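Local structure of putative dehydrogenase (Pseudomonas fluorescens, 6UUG) at residues N210-R214 against R381-Q386. The protein is the oxygenase component MsuC of a two-component flavin-dependent methanesulfinate monooxygenase used in bacterial sulfur assimilation, and has an acyl-CoA dehydrogenase-like fold. Numbering follows the deposited sequence.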
ATOM      1  N   ASN A 210     -28.809   8.356   2.660  1.00 59.25           N
ATOM      2  CA  ASN A 210     -27.361   8.248   2.545  1.00 55.04           C
ATOM      3  C   ASN A 210     -27.015   6.900   1.923  1.00 45.23           C
ATOM      4  O   ASN A 210     -27.838   5.981   1.915  1.00 46.44           O
ATOM      5  CB  ASN A 210     -26.719   8.418   3.923  1.00 50.04           C
ATOM      6  CG  ASN A 210     -25.249   8.730   3.849  1.00 52.33           C
ATOM      7  OD1 ASN A 210     -24.441   7.850   3.560  1.00 48.96           O
ATOM      8  ND2 ASN A 210     -24.885   9.983   4.133  1.00 46.29           N
ATOM      9  N   ILE A 211     -25.795   6.783   1.376  1.00 44.46           N
ATOM     10  CA  ILE A 211     -25.426   5.521   0.730  1.00 42.44           C
ATOM     11  C   ILE A 211     -25.151   4.435   1.763  1.00 38.12           C
ATOM     12  O   ILE A 211     -25.264   3.240   1.456  1.00 41.76           O
ATOM     13  CB  ILE A 211     -24.223   5.691  -0.220  1.00 43.64           C
ATOM     14  CG1 ILE A 211     -22.983   6.146   0.558  1.00 49.87           C
ATOM     15  CG2 ILE A 211     -24.587   6.632  -1.375  1.00 41.42           C
ATOM     16  CD1 ILE A 211     -21.666   5.629  -0.004  1.00 47.80           C
ATOM     17  N   GLY A 212     -24.779   4.820   2.992  1.00 41.53           N
ATOM     18  CA  GLY A 212     -24.589   3.874   4.069  1.00 40.61           C
ATOM     19  C   GLY A 212     -25.309   4.348   5.321  1.00 39.28           C
ATOM     20  O   GLY A 212     -25.849   5.458   5.369  1.00 40.08           O
ATOM     21  N   GLN A 213     -25.297   3.486   6.346  1.00 40.08           N
ATOM     22  CA  GLN A 213     -25.976   3.780   7.614  1.00 40.90           C
ATOM     23  C   GLN A 213     -27.435   4.165   7.386  1.00 41.94           C
ATOM     24  O   GLN A 213     -27.946   5.120   7.980  1.00 42.39           O
ATOM     25  CB  GLN A 213     -25.248   4.884   8.383  1.00 43.28           C
ATOM     26  CG  GLN A 213     -23.848   4.512   8.827  1.00 43.00           C
ATOM     27  CD  GLN A 213     -23.817   3.247   9.667  1.00 43.47           C
ATOM     28  OE1 GLN A 213     -23.731   2.141   9.136  1.00 42.80           O
ATOM     29  NE2 GLN A 213     -23.887   3.406  10.990  1.00 41.28           N
ATOM     30  N   ARG A 214     -28.117   3.406   6.528  1.00 38.76           N
ATOM     31  CA  ARG A 214     -29.385   3.854   5.959  1.00 41.48           C
ATOM     32  C   ARG A 214     -30.569   3.724   6.911  1.00 45.40           C
ATOM     33  O   ARG A 214     -31.687   4.081   6.522  1.00 45.73           O
ATOM     34  CB  ARG A 214     -29.669   3.091   4.663  1.00 43.54           C
ATOM     35  CG  ARG A 214     -28.679   3.451   3.554  1.00 45.09           C
ATOM     36  CD  ARG A 214     -28.956   2.735   2.232  1.00 45.68           C
ATOM     37  NE  ARG A 214     -30.374   2.707   1.877  1.00 50.40           N
ATOM     38  CZ  ARG A 214     -31.064   3.741   1.394  1.00 57.97           C
ATOM     39  NH1 ARG A 214     -30.480   4.921   1.213  1.00 53.34           N
ATOM     40  NH2 ARG A 214     -32.353   3.597   1.102  1.00 55.42           N
ATOM     41  N   ARG A 381     -19.983   0.135   1.973  1.00 27.90           N
ATOM     42  CA  ARG A 381     -20.693   1.419   1.941  1.00 30.32           C
ATOM     43  C   ARG A 381     -20.897   1.988   3.339  1.00 32.34           C
ATOM     44  O   ARG A 381     -20.777   3.203   3.553  1.00 32.64           O
ATOM     45  CB  ARG A 381     -22.056   1.272   1.262  1.00 31.79           C
ATOM     46  CG  ARG A 381     -21.986   1.147  -0.232  1.00 36.90           C
ATOM     47  CD  ARG A 381     -23.394   1.201  -0.810  1.00 35.21           C
ATOM     48  NE  ARG A 381     -24.089  -0.079  -0.712  1.00 33.69           N
ATOM     49  CZ  ARG A 381     -25.069  -0.364   0.144  1.00 38.48           C
ATOM     50  NH1 ARG A 381     -25.499   0.535   1.028  1.00 36.43           N
ATOM     51  NH2 ARG A 381     -25.631  -1.566   0.110  1.00 37.05           N
ATOM     52  N   ASN A 382     -21.261   1.129   4.287  1.00 26.93           N
ATOM     53  CA  ASN A 382     -21.467   1.584   5.659  1.00 28.97           C
ATOM     54  C   ASN A 382     -20.172   2.125   6.248  1.00 29.05           C
ATOM     55  O   ASN A 382     -20.150   3.190   6.875  1.00 29.71           O
ATOM     56  CB  ASN A 382     -22.001   0.426   6.508  1.00 29.41           C
ATOM     57  CG  ASN A 382     -23.437   0.069   6.169  1.00 36.13           C
ATOM     58  OD1 ASN A 382     -24.166   0.881   5.603  1.00 37.92           O
ATOM     59  ND2 ASN A 382     -23.851  -1.146   6.526  1.00 38.01           N
ATOM     60  N   LEU A 383     -19.082   1.387   6.078  1.00 27.41           N
ATOM     61  CA  LEU A 383     -17.821   1.832   6.649  1.00 26.47           C
ATOM     62  C   LEU A 383     -17.283   3.042   5.902  1.00 27.54           C
ATOM     63  O   LEU A 383     -16.733   3.958   6.514  1.00 27.72           O
ATOM     64  CB  LEU A 383     -16.813   0.681   6.635  1.00 28.38           C
ATOM     65  CG  LEU A 383     -15.523   0.849   7.420  1.00 33.64           C
ATOM     66  CD1 LEU A 383     -15.825   1.204   8.863  1.00 31.37           C
ATOM     67  CD2 LEU A 383     -14.734  -0.459   7.340  1.00 33.18           C
ATOM     68  N   ARG A 384     -17.446   3.083   4.577  1.00 27.32           N
ATOM     69  CA  ARG A 384     -16.992   4.257   3.834  1.00 26.33           C
ATOM     70  C   ARG A 384     -17.674   5.524   4.326  1.00 27.91           C
ATOM     71  O   ARG A 384     -17.037   6.580   4.421  1.00 30.54           O
ATOM     72  CB  ARG A 384     -17.261   4.084   2.329  1.00 25.64           C
ATOM     73  CG  ARG A 384     -16.936   5.317   1.448  1.00 28.21           C
ATOM     74  CD  ARG A 384     -15.432   5.542   1.289  1.00 27.39           C
ATOM     75  NE  ARG A 384     -14.841   6.068   2.529  1.00 28.34           N
ATOM     76  CZ  ARG A 384     -13.555   6.337   2.717  1.00 25.90           C
ATOM     77  NH1 ARG A 384     -13.131   6.744   3.926  1.00 27.50           N
ATOM     78  NH2 ARG A 384     -12.681   6.189   1.724  1.00 27.83           N
ATOM     79  N   THR A 385     -18.980   5.448   4.590  1.00 27.38           N
ATOM     80  CA  THR A 385     -19.736   6.615   5.037  1.00 27.37           C
ATOM     81  C   THR A 385     -19.277   7.063   6.420  1.00 32.45           C
ATOM     82  O   THR A 385     -19.054   8.256   6.669  1.00 34.44           O
ATOM     83  CB  THR A 385     -21.238   6.283   5.066  1.00 38.13           C
ATOM     84  OG1 THR A 385     -21.671   5.851   3.770  1.00 41.59           O
ATOM     85  CG2 THR A 385     -22.044   7.499   5.481  1.00 44.72           C
ATOM     86  N   GLN A 386     -19.133   6.119   7.336  1.00 31.21           N
ATOM     87  CA  GLN A 386     -18.910   6.494   8.729  1.00 36.00           C
ATOM     88  C   GLN A 386     -17.466   6.870   9.033  1.00 38.79           C
ATOM     89  O   GLN A 386     -17.208   7.490  10.071  1.00 36.57           O
ATOM     90  CB  GLN A 386     -19.341   5.361   9.651  1.00 35.29           C
ATOM     91  CG  GLN A 386     -20.829   5.358   9.946  1.00 46.87           C
ATOM     92  CD  GLN A 386     -21.366   6.743  10.360  1.00 45.65           C
ATOM     93  OE1 GLN A 386     -22.392   7.203   9.855  1.00 59.52           O
ATOM     94  NE2 GLN A 386     -20.664   7.407  11.271  1.00 53.06           N
TER
HETATM   95  O   HOH W   1     -26.936   1.068   5.115  1.00 43.48           O
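Arg-381 and Asn-382, neighbours on helix 378-386, each grip the backbone of loop 210-214, which in this acyl-CoA dehydrogenase-like fold carries the chain from strand 202-204 toward strand 221-228. Arg-381 bends at its third torsion (chi3 -81°) and turns the edge of its guanidinium to Ile-211: NH1 meets Ile-211 O at 2.7 Å, nearly head-on to the carbonyl. The long side chain suits a buried place rich in acceptors, since its other nitrogens form salt bridges with Asp-51 and Asp-377. Asn-382 keeps CG beside its own backbone N (chi1 -71°), which swings the amide toward the loop. Its OD1 takes the N-H of Gln-213 at 2.9 Å, a fairly straight bond whose donor stands above the amide plane, and a water linking OD1 to Arg-214 N extends the grip.

Gly-212 lies between these two holds; having no side chain, it lets the loop backbone lie close against the helix, Gly-212 CA 4.2 Å from Asn-382 CA. The loop is shaped from within by an Asx turn, Asn-210 OD1 accepting on an in-plane lone pair from Gly-212 N along a nearly straight N-H, while Asn-210 ND2 bonds to Thr-370 of the second subunit. Gln-213 crosses Gln-386 at about a right angle, their amide planes 58° apart, and Gln-213 CG lies a tight 3.3 Å from Gln-386 CG. The bent chain of Gln-213 carries OE1 to Ser-100 and NE2 to His-104, both by hydrogen bonds. Thr-385 comes at Asn-210 from the opposite direction, its methyl CG2 against OD1, and Ile-211 lays CG1 by Thr-385 OG1. Threonine, with a methyl and a hydroxyl on one short side chain, suits the spot: Thr-385 OG1 turns back to donate to Arg-381 O at 2.8 Å, reaching it from the face opposite Thr-385 N.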